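Local coordinates for PA14 domain-containing protein (Clostridium clariflavum, PDB 6QDI), which probably senses biomass polysaccharides outside the cell through tandem calcium-binding PA14 domains of an RsgI-like membrane anti-sigma factor, at residues F216-D221 / V260-R265; G223-I228 / L233-T238; G204-P209 / I273-E278; I155-E160 / S177-N182. All blocks are in the same frame, centred on the assembly; numbering follows the deposited sequence. Where two conformers were deposited one is given.

Contact 1: F216-D221 / V260-R265; sequences FYVSYD and VMLLYR. With CA (calcium ion), chain E.
Tyr264 reaches from strand 257-266 to Asp221, where the chain turns a corner, and gives its hydroxyl proton to the Asp221 carbonyl oxygen. The bond is short, with OH to O at 2.6 Å. The carbonyl oxygen lies at the edge of the tyrosine ring, in its plane. Seen from the acceptor, the hydroxyl is tilted 17° out of the carbonyl plane. CG of Tyr264 stands anti to its backbone N (chi1 165°), which carries the ring along the strand toward Asp221. The side chain of Asp221 turns away from Tyr264 and binds the calcium ion through OD1 at 2.4 Å. Asp222, Asn266, Gly268 and Ala270 complete the protein part of that site. Farther from the calcium ion, Val218 CG1 meets Leu262 CD1 at 4.2 Å. This is a contact between the two facing sheets of the PA14 beta sandwich, and Ala224 and Ile273 border Val218. Arg265 points away to a salt bridge with Asp165 and to Trp237, by a hydrogen bond and a cation-pi contact. The tyrosine thus holds the main chain of a residue whose carboxylate is a calcium ligand. It acts as a second-shell group, and the nearby metal would probably polarise the Asp221 peptide.

Contact 2: G223-I228 / L233-T238; sequences GASLWI and LIDKWT
Leu226 and Ile234 sit side by side on neighbouring strands of a beta hairpin, with CB to CB at 4.0 Å. They form an antiparallel hydrogen-bonded pair. The N-H of Leu226 meets the carbonyl of Ile234 in its plane, on a lone pair, at 2.9 Å from N to O. The return bond from Ile234 N is weak. Leu226 O also takes the N-H of Leu233 at 2.9 Å, almost head-on to the oxygen. One carbonyl thus faces two successive amides, which makes a classic beta bulge. The side chains of Leu226 and Ile234 run at a slant to each other, and CD2 of the leucine also meets CD1 of the isoleucine. Val218 of the facing sheet covers both.

Leu233 is exposed, but its end folds back over the first strand. With CG anti to the carbonyl carbon (chi1 -59°), it brings CD1 to 3.6 Å from Ile228 CB. These two side chains run nearly perpendicular to each other. On the face of Ser225 and Asp235, a water joins Ser225 OG to Asp235 OD1, 2.8 Å from the carboxylate oxygen. Trp237 CB packs on the same hydroxyl, while the Trp237 indole makes a cation-pi contact with Arg265. Ala224, Leu226 and Ile234 turn to the sandwich interior, and the water bridges the strands on the other face. At the bulge one carbonyl serves two amides, Leu233 firmly and Ile234 weakly.

Contact 3: G204-P209 / I273-E278; sequences GFIQVP and IRLEWE
Trp277 fills one end of the PA14 beta sandwich, where it lies between its own strand 271-279 and strand 198-207 of the facing sheet. No hydrogen bond joins these segments, and the contact is wholly apolar. From CB, the side chain heads toward segment 204-209. CG sits between the backbone N and the carbonyl carbon (chi1 59°), which directs the indole across to the facing strand. The five-membered part of the indole stays back on the side of its own strand. The six-membered part does the touching, through its two far carbons. CZ3 lies 3.7 Å from Ile206 CG2 and 4.1 Å from Pro209 CD. CH2, the next atom, also borders the isoleucine methyl, but its closer neighbour is the proline ring.

Ile206 and Trp277 point in opposing directions and lie alongside one another, offset. The isoleucine presents two branches to the other sheet. CG2 goes to the indole, while CD1 reaches Leu275 CD2 at 4.4 Å. Leu275, two residues before Trp277, continues the apolar layer. Phe216 of strand 212-220 also touches Ile206. Tyr214 meets the indole with its ring plane at about 45°, and Val287 and Pro288 pack on Trp277 from a loop. Pro209, just past the end of strand 198-207, approaches the indole obliquely. The tightest approach is made there, by Pro209 CD to Trp277 CH2 at 3.5 Å.

Contact 4: I155-E160 / S177-N182; sequences IGLFYE and SVIDFN
Gly156 and Ser177 bring their backbones together with CA atoms 4.0 Å apart, where the two chain directions differ by 36°. No conventional hydrogen bond crosses the gap. The closest polar approach is a CA-H...O contact from Gly156 CA to Ser177 O, 3.6 Å long with 136° at the hydrogen. The glycine, having no side chain, lets the two backbones come this close. Ile155 O comes to 4.0 Å from Ser177 CA. The Ser177 side chain points away from the glycine.

Next along both segments, Leu157 and Ile179 meet nearly perpendicular to each other. CD1 of the leucine lies over the CG1 branch of the isoleucine at 4.1 Å, with Ile179 CD1 only slightly farther. CG of Leu157 is anti to the carbonyl carbon (chi1 -66°), and the far end of the side chain bends closer to Ile179 than its base. Ile179 also packs on Trp202 and Leu275, so the pair belongs to the sandwich interior. The contact thus joins the start of strand 157-162 to the approach to strand 180-184. Ser177 O is buried here with no conventional partner, so the CH of Gly156 probably gives it a little compensation.

All four contacts lie in the second PA14 domain of the chain. Contact 4 closes first along the sequence. The other three are nested, with contact 2 inside the loop of contact 1 and contact 1 inside that of contact 3. Contacts 1, 3 and 4 bridge the two sheets of the sandwich, while contact 2 pairs strands within one sheet. Centres of contacts 1 and 2 are about 6 Å apart, and those of contacts 2 and 4 about 16 Å. Strand 271-279 pairs with both 212-220 and 180-184, tying contact 3 to contacts 1 and 4. Val218 packs on Ile273 and Leu262 on Ile179, so the apolar interior is continuous. The calcium site of Asp221 lies at its contact 1 end.

Contact 1: F216-D221 / V260-R265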
loop_
_atom_site.group_PDB
_atom_site.type_symbol
_atom_site.label_atom_id
_atom_site.label_comp_id
_atom_site.label_asym_id
_atom_site.label_seq_id
_atom_site.Cartn_x
_atom_site.Cartn_y
_atom_site.Cartn_z
ATOM N N PHE A 216 21.195 -3.485 4.825
ATOM C CA PHE A 216 19.872 -2.946 5.145
ATOM C C PHE A 216 19.699 -1.575 4.496
ATOM O O PHE A 216 20.623 -0.752 4.493
ATOM C CB PHE A 216 19.690 -2.826 6.651
ATOM C CG PHE A 216 19.752 -4.133 7.338
ATOM C CD1 PHE A 216 18.611 -4.906 7.458
ATOM C CD2 PHE A 216 20.901 -4.601 7.897
ATOM C CE1 PHE A 216 18.626 -6.130 8.102
ATOM C CE2 PHE A 216 20.938 -5.833 8.521
ATOM C CZ PHE A 216 19.793 -6.609 8.610
ATOM N N TYR A 217 18.504 -1.355 3.967
ATOM C CA TYR A 217 18.124 -0.095 3.321
ATOM C C TYR A 217 16.943 0.479 4.073
ATOM O O TYR A 217 15.936 -0.199 4.303
ATOM C CB TYR A 217 17.720 -0.307 1.880
ATOM C CG TYR A 217 18.792 -0.883 0.978
ATOM C CD1 TYR A 217 19.080 -2.229 0.914
ATOM C CD2 TYR A 217 19.532 -0.034 0.180
ATOM C CE1 TYR A 217 20.094 -2.698 0.067
ATOM C CE2 TYR A 217 20.517 -0.506 -0.662
ATOM C CZ TYR A 217 20.786 -1.842 -0.702
ATOM O OH TYR A 217 21.776 -2.368 -1.513
ATOM N N VAL A 218 17.028 1.761 4.393
ATOM C CA VAL A 218 15.893 2.475 4.974
ATOM C C VAL A 218 15.542 3.604 4.027
ATOM O O VAL A 218 16.364 4.505 3.767
ATOM C CB VAL A 218 16.234 3.034 6.356
ATOM C CG1 VAL A 218 15.091 3.841 6.925
ATOM C CG2 VAL A 218 16.559 1.900 7.290
ATOM N N SER A 219 14.322 3.569 3.499
ATOM C CA SER A 219 13.800 4.658 2.651
ATOM C C SER A 219 12.796 5.427 3.489
ATOM O O SER A 219 11.944 4.828 4.091
ATOM C CB SER A 219 13.129 4.065 1.438
ATOM O OG SER A 219 14.009 3.289 0.672
ATOM N N TYR A 220 12.918 6.742 3.542
ATOM C CA TYR A 220 12.168 7.550 4.518
ATOM C C TYR A 220 11.726 8.877 3.925
ATOM O O TYR A 220 12.422 9.472 3.071
ATOM C CB TYR A 220 13.015 7.809 5.806
ATOM C CG TYR A 220 14.359 8.447 5.529
ATOM C CD1 TYR A 220 15.475 7.693 5.243
ATOM C CD2 TYR A 220 14.529 9.841 5.496
ATOM C CE1 TYR A 220 16.691 8.269 4.900
ATOM C CE2 TYR A 220 15.764 10.399 5.199
ATOM C CZ TYR A 220 16.827 9.625 4.872
ATOM O OH TYR A 220 18.066 10.137 4.538
ATOM N N ASP A 221 10.604 9.342 4.475
ATOM C CA ASP A 221 10.151 10.722 4.293
ATOM C C ASP A 221 9.587 11.056 5.678
ATOM O O ASP A 221 8.505 10.553 5.994
ATOM C CB ASP A 221 9.053 10.812 3.238
ATOM C CG ASP A 221 8.418 12.172 3.159
ATOM O OD1 ASP A 221 8.661 13.007 4.101
ATOM O OD2 ASP A 221 7.681 12.422 2.191
ATOM N N VAL A 260 17.258 -4.622 16.728
ATOM C CA VAL A 260 16.925 -3.481 15.881
ATOM C C VAL A 260 16.134 -2.456 16.656
ATOM O O VAL A 260 15.160 -2.787 17.359
ATOM C CB VAL A 260 16.198 -3.917 14.605
ATOM C CG1 VAL A 260 14.930 -4.681 14.825
ATOM C CG2 VAL A 260 15.962 -2.764 13.649
ATOM N N MET A 261 16.499 -1.193 16.427
ATOM C CA MET A 261 15.656 -0.052 16.829
ATOM C C MET A 261 15.625 0.869 15.618
ATOM O O MET A 261 16.665 1.344 15.152
ATOM C CB MET A 261 16.208 0.671 18.047
ATOM C CG MET A 261 15.337 1.851 18.471
ATOM S SD MET A 261 15.936 2.733 19.900
ATOM C CE MET A 261 15.852 1.534 21.164
ATOM N N LEU A 262 14.419 1.088 15.087
ATOM C CA LEU A 262 14.211 1.932 13.918
ATOM C C LEU A 262 13.328 3.075 14.367
ATOM O O LEU A 262 12.189 2.863 14.823
ATOM C CB LEU A 262 13.602 1.141 12.771
ATOM C CG LEU A 262 13.230 1.920 11.529
ATOM C CD1 LEU A 262 14.397 2.575 10.875
ATOM C CD2 LEU A 262 12.514 1.016 10.555
ATOM N N LEU A 263 13.854 4.292 14.263
ATOM C CA LEU A 263 13.122 5.508 14.631
ATOM C C LEU A 263 12.756 6.236 13.344
ATOM O O LEU A 263 13.553 6.297 12.422
ATOM C CB LEU A 263 13.994 6.434 15.498
ATOM C CG LEU A 263 14.515 5.915 16.842
ATOM C CD1 LEU A 263 13.543 4.984 17.542
ATOM C CD2 LEU A 263 15.859 5.210 16.746
ATOM N N TYR A 264 11.544 6.775 13.316
ATOM C CA TYR A 264 11.002 7.400 12.120
ATOM C C TYR A 264 10.220 8.643 12.479
ATOM O O TYR A 264 9.539 8.656 13.506
ATOM C CB TYR A 264 10.072 6.369 11.406
ATOM C CG TYR A 264 9.214 7.069 10.391
ATOM C CD1 TYR A 264 9.759 7.561 9.199
ATOM C CD2 TYR A 264 7.930 7.427 10.710
ATOM C CE1 TYR A 264 9.020 8.378 8.380
ATOM C CE2 TYR A 264 7.211 8.264 9.894
ATOM C CZ TYR A 264 7.764 8.752 8.733
ATOM O OH TYR A 264 7.004 9.602 7.940
ATOM N N ARG A 265 10.251 9.664 11.607
ATOM C CA ARG A 265 9.384 10.808 11.797
ATOM C C ARG A 265 8.899 11.390 10.475
ATOM O O ARG A 265 9.610 11.369 9.450
ATOM C CB ARG A 265 10.096 11.911 12.578
ATOM C CG ARG A 265 11.210 12.568 11.817
ATOM C CD ARG A 265 12.248 13.215 12.648
ATOM N NE ARG A 265 11.751 14.122 13.639
ATOM C CZ ARG A 265 12.498 15.072 14.194
ATOM N NH1 ARG A 265 13.727 15.296 13.784
ATOM N NH2 ARG A 265 11.967 15.816 15.142
HETATM CA CA CA E . 7.313 14.586 5.237
#

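Contact 2: G223-I228 / L233-T238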
loop_
_atom_site.group_PDB
_atom_site.type_symbol
_atom_site.label_atom_id
_atom_site.label_comp_id
_atom_site.label_asym_id
_atom_site.label_seq_id
_atom_site.Cartn_x
_atom_site.Cartn_y
_atom_site.Cartn_z
ATOM N N GLY A 223 12.551 11.695 8.257
ATOM C CA GLY A 223 13.724 11.431 9.079
ATOM C C GLY A 223 13.682 10.011 9.598
ATOM O O GLY A 223 12.595 9.451 9.810
ATOM N N ALA A 224 14.859 9.427 9.796
ATOM C CA ALA A 224 14.954 8.066 10.295
ATOM C C ALA A 224 16.316 7.840 10.873
ATOM O O ALA A 224 17.309 8.433 10.455
ATOM C CB ALA A 224 14.678 7.043 9.216
ATOM N N SER A 225 16.358 6.904 11.828
ATOM C CA SER A 225 17.600 6.397 12.382
ATOM C C SER A 225 17.483 4.903 12.590
ATOM O O SER A 225 16.448 4.418 13.028
ATOM C CB SER A 225 17.977 7.083 13.690
ATOM O OG SER A 225 18.353 8.454 13.430
ATOM N N LEU A 226 18.557 4.195 12.267
ATOM C CA LEU A 226 18.586 2.753 12.421
ATOM C C LEU A 226 19.739 2.306 13.297
ATOM O O LEU A 226 20.917 2.567 12.990
ATOM C CB LEU A 226 18.746 2.050 11.068
ATOM C CG LEU A 226 18.737 0.529 11.116
ATOM C CD1 LEU A 226 17.354 -0.022 11.459
ATOM C CD2 LEU A 226 19.177 -0.043 9.776
ATOM N N TRP A 227 19.384 1.603 14.369
ATOM C CA TRP A 227 20.326 0.967 15.300
ATOM C C TRP A 227 20.291 -0.537 15.055
ATOM O O TRP A 227 19.225 -1.156 15.053
ATOM C CB TRP A 227 19.900 1.231 16.743
ATOM C CG TRP A 227 19.949 2.651 17.143
ATOM C CD1 TRP A 227 19.045 3.643 16.874
ATOM C CD2 TRP A 227 21.007 3.290 17.899
ATOM N NE1 TRP A 227 19.451 4.827 17.448
ATOM C CE2 TRP A 227 20.643 4.644 18.084
ATOM C CE3 TRP A 227 22.195 2.836 18.475
ATOM C CZ2 TRP A 227 21.451 5.550 18.779
ATOM C CZ3 TRP A 227 22.988 3.723 19.184
ATOM C CH2 TRP A 227 22.605 5.068 19.334
ATOM N N ILE A 228 21.465 -1.124 14.855
ATOM C CA ILE A 228 21.641 -2.557 14.619
ATOM C C ILE A 228 22.650 -3.012 15.670
ATOM O O ILE A 228 23.798 -2.520 15.696
ATOM C CB ILE A 228 22.190 -2.792 13.173
ATOM C CG1 ILE A 228 21.139 -2.455 12.127
ATOM C CG2 ILE A 228 22.756 -4.159 13.028
ATOM C CD1 ILE A 228 19.916 -3.317 12.109
ATOM N N LEU A 233 23.788 2.914 12.746
ATOM C CA LEU A 233 24.320 2.698 11.414
ATOM C C LEU A 233 23.779 3.666 10.386
ATOM O O LEU A 233 24.432 3.897 9.380
ATOM C CB LEU A 233 24.141 1.272 10.915
ATOM C CG LEU A 233 24.787 0.206 11.781
ATOM C CD1 LEU A 233 24.655 -1.146 11.080
ATOM C CD2 LEU A 233 26.258 0.511 12.138
ATOM N N ILE A 234 22.590 4.209 10.622
ATOM C CA ILE A 234 21.982 5.230 9.767
ATOM C C ILE A 234 21.479 6.308 10.680
ATOM O O ILE A 234 20.635 6.041 11.538
ATOM C CB ILE A 234 20.822 4.666 8.903
ATOM C CG1 ILE A 234 21.306 3.599 7.937
ATOM C CG2 ILE A 234 20.119 5.832 8.197
ATOM C CD1 ILE A 234 20.241 2.855 7.179
ATOM N N ASP A 235 22.061 7.509 10.549
ATOM C CA ASP A 235 21.733 8.651 11.406
ATOM C C ASP A 235 21.164 9.756 10.556
ATOM O O ASP A 235 21.913 10.634 10.104
ATOM C CB ASP A 235 22.994 9.098 12.172
ATOM C CG ASP A 235 22.734 10.219 13.187
ATOM O OD1 ASP A 235 21.587 10.588 13.404
ATOM O OD2 ASP A 235 23.711 10.742 13.779
ATOM N N LYS A 236 19.860 9.704 10.317
ATOM C CA LYS A 236 19.198 10.620 9.383
ATOM C C LYS A 236 17.988 11.285 10.051
ATOM O O LYS A 236 17.028 11.646 9.388
ATOM C CB LYS A 236 18.848 9.895 8.077
ATOM C CG LYS A 236 20.040 9.481 7.273
ATOM C CD LYS A 236 20.789 10.652 6.680
ATOM C CE LYS A 236 22.050 10.161 6.001
ATOM N NZ LYS A 236 22.771 11.214 5.264
ATOM N N TRP A 237 18.053 11.473 11.371
ATOM C CA TRP A 237 16.927 11.966 12.144
ATOM C C TRP A 237 16.535 13.364 11.763
ATOM O O TRP A 237 15.363 13.688 11.750
ATOM C CB TRP A 237 17.262 11.909 13.630
ATOM C CG TRP A 237 16.113 12.163 14.497
ATOM C CD1 TRP A 237 15.963 13.164 15.421
ATOM C CD2 TRP A 237 14.902 11.382 14.586
ATOM N NE1 TRP A 237 14.759 13.068 16.048
ATOM C CE2 TRP A 237 14.077 11.998 15.535
ATOM C CE3 TRP A 237 14.417 10.254 13.920
ATOM C CZ2 TRP A 237 12.820 11.495 15.859
ATOM C CZ3 TRP A 237 13.160 9.765 14.254
ATOM C CH2 TRP A 237 12.391 10.392 15.204
ATOM N N THR A 238 17.511 14.200 11.464
ATOM C CA THR A 238 17.215 15.574 11.075
ATOM C C THR A 238 17.427 15.802 9.601
ATOM O O THR A 238 17.562 16.962 9.176
ATOM C CB THR A 238 18.056 16.570 11.873
ATOM O OG1 THR A 238 19.428 16.246 11.705
ATOM C CG2 THR A 238 17.687 16.506 13.334
HETATM O O HOH W 1 19.824 9.680 15.386
#

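Contact 3: G204-P209 / I273-E278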
loop_
_atom_site.group_PDB
_atom_site.type_symbol
_atom_site.label_atom_id
_atom_site.label_comp_id
_atom_site.label_asym_id
_atom_site.label_seq_id
_atom_site.Cartn_x
_atom_site.Cartn_y
_atom_site.Cartn_z
ATOM N N GLY A 204 12.802 -4.639 18.257
ATOM C CA GLY A 204 12.767 -6.088 18.338
ATOM C C GLY A 204 14.027 -6.656 17.776
ATOM O O GLY A 204 15.128 -6.122 18.023
ATOM N N PHE A 205 13.873 -7.754 17.046
ATOM C CA PHE A 205 15.023 -8.524 16.527
ATOM C C PHE A 205 14.714 -8.976 15.124
ATOM O O PHE A 205 13.586 -9.337 14.824
ATOM C CB PHE A 205 15.333 -9.737 17.421
ATOM C CG PHE A 205 15.852 -9.341 18.772
ATOM C CD1 PHE A 205 14.967 -8.964 19.781
ATOM C CD2 PHE A 205 17.188 -9.264 19.040
ATOM C CE1 PHE A 205 15.420 -8.527 21.013
ATOM C CE2 PHE A 205 17.645 -8.861 20.285
ATOM C CZ PHE A 205 16.756 -8.461 21.246
ATOM N N ILE A 206 15.756 -8.983 14.290
ATOM C CA ILE A 206 15.712 -9.627 12.991
ATOM C C ILE A 206 16.485 -10.934 13.124
ATOM O O ILE A 206 17.641 -10.921 13.543
ATOM C CB ILE A 206 16.362 -8.722 11.923
ATOM C CG1 ILE A 206 15.692 -7.346 11.876
ATOM C CG2 ILE A 206 16.331 -9.407 10.550
ATOM C CD1 ILE A 206 16.418 -6.291 11.091
ATOM N N GLN A 207 15.835 -12.051 12.802
ATOM C CA GLN A 207 16.523 -13.324 12.866
ATOM C C GLN A 207 16.904 -13.727 11.462
ATOM O O GLN A 207 16.048 -13.833 10.579
ATOM C CB GLN A 207 15.704 -14.384 13.608
ATOM C CG GLN A 207 16.588 -15.602 13.949
ATOM C CD GLN A 207 16.069 -16.417 15.133
ATOM O OE1 GLN A 207 14.868 -16.380 15.431
ATOM N NE2 GLN A 207 16.957 -17.098 15.829
ATOM N N VAL A 208 18.183 -13.968 11.265
ATOM C CA VAL A 208 18.787 -14.074 9.947
ATOM C C VAL A 208 18.482 -15.434 9.333
ATOM O O VAL A 208 18.678 -16.459 9.956
ATOM C CB VAL A 208 20.297 -13.854 10.069
ATOM C CG1 VAL A 208 21.038 -14.144 8.773
ATOM C CG2 VAL A 208 20.561 -12.443 10.574
ATOM N N PRO A 209 18.014 -15.477 8.067
ATOM C CA PRO A 209 17.608 -16.764 7.507
ATOM C C PRO A 209 18.738 -17.608 6.941
ATOM O O PRO A 209 18.623 -18.831 6.951
ATOM C CB PRO A 209 16.643 -16.364 6.391
ATOM C CG PRO A 209 17.074 -14.964 5.997
ATOM C CD PRO A 209 17.496 -14.336 7.285
ATOM N N ILE A 273 8.006 5.117 5.102
ATOM C CA ILE A 273 9.202 4.478 5.632
ATOM C C ILE A 273 9.146 3.005 5.240
ATOM O O ILE A 273 8.127 2.338 5.440
ATOM C CB ILE A 273 9.351 4.677 7.169
ATOM C CG1 ILE A 273 10.493 3.919 7.743
ATOM C CG2 ILE A 273 8.124 4.266 7.932
ATOM C CD1 ILE A 273 11.797 4.563 7.677
ATOM N N ARG A 274 10.260 2.494 4.730
ATOM C CA ARG A 274 10.401 1.087 4.425
ATOM C C ARG A 274 11.752 0.603 4.947
ATOM O O ARG A 274 12.782 1.274 4.804
ATOM C CB ARG A 274 10.344 0.855 2.935
ATOM C CG ARG A 274 9.201 1.518 2.227
ATOM N NE ARG A 274 7.389 2.727 1.317
ATOM C CZ ARG A 274 6.559 2.336 0.369
ATOM N NH1 ARG A 274 5.866 1.191 0.449
ATOM N NH2 ARG A 274 6.242 3.170 -0.644
ATOM N N LEU A 275 11.715 -0.600 5.532
ATOM C CA LEU A 275 12.934 -1.333 5.936
ATOM C C LEU A 275 13.096 -2.516 4.981
ATOM O O LEU A 275 12.274 -3.434 4.967
ATOM C CB LEU A 275 12.857 -1.802 7.390
ATOM C CG LEU A 275 14.061 -2.598 7.865
ATOM C CD1 LEU A 275 15.333 -1.771 7.902
ATOM C CD2 LEU A 275 13.804 -3.220 9.225
ATOM N N GLU A 276 14.182 -2.463 4.203
ATOM C CA GLU A 276 14.499 -3.498 3.228
ATOM C C GLU A 276 15.863 -4.096 3.509
ATOM O O GLU A 276 16.677 -3.523 4.265
ATOM C CB GLU A 276 14.501 -2.892 1.823
ATOM C CG GLU A 276 13.147 -2.383 1.324
ATOM C CD GLU A 276 13.276 -1.773 -0.064
ATOM O OE1 GLU A 276 14.049 -0.811 -0.193
ATOM O OE2 GLU A 276 12.722 -2.335 -1.031
ATOM N N TRP A 277 16.119 -5.229 2.867
ATOM C CA TRP A 277 17.438 -5.823 2.874
ATOM C C TRP A 277 17.756 -6.452 1.563
ATOM O O TRP A 277 16.891 -6.748 0.766
ATOM C CB TRP A 277 17.633 -6.836 4.004
ATOM C CG TRP A 277 16.737 -8.018 4.063
ATOM C CD1 TRP A 277 15.752 -8.395 3.214
ATOM C CD2 TRP A 277 16.752 -9.012 5.107
ATOM N NE1 TRP A 277 15.158 -9.544 3.660
ATOM C CE2 TRP A 277 15.766 -9.934 4.818
ATOM C CE3 TRP A 277 17.509 -9.175 6.276
ATOM C CZ2 TRP A 277 15.477 -11.003 5.676
ATOM C CZ3 TRP A 277 17.242 -10.243 7.115
ATOM C CH2 TRP A 277 16.240 -11.120 6.805
ATOM N N GLU A 278 19.047 -6.697 1.383
ATOM C CA GLU A 278 19.571 -7.593 0.343
ATOM C C GLU A 278 20.490 -8.546 1.049
ATOM O O GLU A 278 21.172 -8.186 1.990
ATOM C CB GLU A 278 20.206 -6.819 -0.779
ATOM C CG GLU A 278 21.664 -6.816 -0.966
ATOM C CD GLU A 278 21.994 -5.959 -2.156
ATOM O OE1 GLU A 278 22.259 -6.469 -3.240
ATOM O OE2 GLU A 278 21.890 -4.761 -1.986
#

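Contact 4: I155-E160 / S177-N182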
loop_
_atom_site.group_PDB
_atom_site.type_symbol
_atom_site.label_atom_id
_atom_site.label_comp_id
_atom_site.label_asym_id
_atom_site.label_seq_id
_atom_site.Cartn_x
_atom_site.Cartn_y
_atom_site.Cartn_z
ATOM N N ILE A 155 6.760 -12.701 13.749
ATOM C CA ILE A 155 5.445 -12.079 13.747
ATOM C C ILE A 155 5.439 -10.584 13.547
ATOM O O ILE A 155 4.347 -9.992 13.438
ATOM C CB ILE A 155 4.658 -12.438 15.052
ATOM C CG1 ILE A 155 5.330 -11.884 16.301
ATOM C CG2 ILE A 155 4.464 -13.962 15.102
ATOM C CD1 ILE A 155 4.481 -12.077 17.547
ATOM N N GLY A 156 6.607 -9.938 13.470
ATOM C CA GLY A 156 6.674 -8.483 13.290
ATOM C C GLY A 156 7.540 -7.838 14.348
ATOM O O GLY A 156 8.135 -8.492 15.202
ATOM N N LEU A 157 7.615 -6.500 14.272
ATOM C CA LEU A 157 8.314 -5.701 15.260
ATOM C C LEU A 157 7.331 -5.003 16.175
ATOM O O LEU A 157 6.218 -4.653 15.779
ATOM C CB LEU A 157 9.233 -4.639 14.610
ATOM C CG LEU A 157 10.421 -5.196 13.823
ATOM C CD1 LEU A 157 11.172 -4.060 13.149
ATOM C CD2 LEU A 157 11.365 -6.034 14.658
ATOM N N PHE A 158 7.772 -4.742 17.416
ATOM C CA PHE A 158 6.972 -3.920 18.317
ATOM C C PHE A 158 6.981 -2.465 17.849
ATOM O O PHE A 158 8.016 -1.957 17.452
ATOM C CB PHE A 158 7.612 -4.000 19.691
ATOM C CG PHE A 158 6.726 -3.571 20.762
ATOM C CD1 PHE A 158 5.685 -4.436 21.192
ATOM C CD2 PHE A 158 6.771 -2.301 21.274
ATOM C CE1 PHE A 158 4.787 -4.023 22.156
ATOM C CE2 PHE A 158 5.892 -1.883 22.259
ATOM C CZ PHE A 158 4.909 -2.757 22.700
ATOM N N TYR A 159 5.811 -1.818 17.888
ATOM C CA TYR A 159 5.733 -0.399 17.567
ATOM C C TYR A 159 5.234 0.433 18.714
ATOM O O TYR A 159 4.466 -0.032 19.565
ATOM C CB TYR A 159 4.801 -0.150 16.382
ATOM C CG TYR A 159 3.291 -0.261 16.557
ATOM C CD1 TYR A 159 2.551 0.735 17.182
ATOM C CD2 TYR A 159 2.610 -1.356 16.051
ATOM C CE1 TYR A 159 1.177 0.644 17.253
ATOM C CE2 TYR A 159 1.233 -1.447 16.107
ATOM C CZ TYR A 159 0.504 -0.451 16.739
ATOM O OH TYR A 159 -0.852 -0.548 16.753
ATOM N N GLU A 160 5.672 1.694 18.694
ATOM C CA GLU A 160 5.158 2.740 19.582
ATOM C C GLU A 160 4.916 3.940 18.661
ATOM O O GLU A 160 5.841 4.395 17.973
ATOM C CB GLU A 160 6.181 3.094 20.670
ATOM C CG GLU A 160 6.476 1.958 21.612
ATOM C CD GLU A 160 7.772 2.199 22.369
ATOM O OE1 GLU A 160 8.843 1.827 21.869
ATOM O OE2 GLU A 160 7.704 2.859 23.425
ATOM N N SER A 177 3.553 -6.020 11.229
ATOM C CA SER A 177 4.033 -7.209 10.544
ATOM C C SER A 177 5.344 -7.001 9.790
ATOM O O SER A 177 6.229 -7.860 9.799
ATOM C CB SER A 177 2.929 -7.655 9.593
ATOM O OG SER A 177 1.797 -8.037 10.361
ATOM N N VAL A 178 5.377 -5.887 9.058
ATOM C CA VAL A 178 6.524 -5.429 8.307
ATOM C C VAL A 178 6.639 -3.915 8.410
ATOM O O VAL A 178 5.678 -3.269 8.805
ATOM C CB VAL A 178 6.480 -5.846 6.814
ATOM C CG1 VAL A 178 6.576 -7.327 6.633
ATOM C CG2 VAL A 178 5.264 -5.278 6.117
ATOM N N ILE A 179 7.797 -3.380 8.055
ATOM C CA ILE A 179 7.954 -1.945 7.977
ATOM C C ILE A 179 7.931 -1.572 6.487
ATOM O O ILE A 179 8.944 -1.562 5.816
ATOM C CB ILE A 179 9.210 -1.453 8.671
ATOM C CG1 ILE A 179 9.431 -2.085 10.041
ATOM C CG2 ILE A 179 9.199 0.090 8.720
ATOM C CD1 ILE A 179 8.260 -2.007 10.962
ATOM N N ASP A 180 6.724 -1.286 6.010
ATOM C CA ASP A 180 6.505 -0.984 4.590
ATOM C C ASP A 180 5.338 -0.024 4.519
ATOM O O ASP A 180 4.210 -0.451 4.259
ATOM C CB ASP A 180 6.222 -2.275 3.839
ATOM C CG ASP A 180 6.124 -2.085 2.358
ATOM O OD1 ASP A 180 6.604 -1.063 1.859
ATOM O OD2 ASP A 180 5.611 -2.992 1.670
ATOM N N PHE A 181 5.591 1.247 4.791
ATOM C CA PHE A 181 4.534 2.226 5.000
ATOM C C PHE A 181 4.624 3.401 4.039
ATOM O O PHE A 181 5.700 3.953 3.791
ATOM C CB PHE A 181 4.631 2.817 6.410
ATOM C CG PHE A 181 4.209 1.856 7.495
ATOM C CD1 PHE A 181 2.880 1.633 7.741
ATOM C CD2 PHE A 181 5.152 1.175 8.237
ATOM C CE1 PHE A 181 2.482 0.801 8.747
ATOM C CE2 PHE A 181 4.748 0.264 9.201
ATOM C CZ PHE A 181 3.405 0.089 9.471
ATOM N N ASN A 182 3.462 3.828 3.538
ATOM C CA ASN A 182 3.327 5.073 2.813
ATOM C C ASN A 182 1.932 5.562 3.117
ATOM O O ASN A 182 0.951 5.063 2.556
ATOM C CB ASN A 182 3.598 4.908 1.333
ATOM C CG ASN A 182 3.477 6.232 0.584
ATOM O OD1 ASN A 182 3.061 7.234 1.160
ATOM N ND2 ASN A 182 3.818 6.223 -0.685
#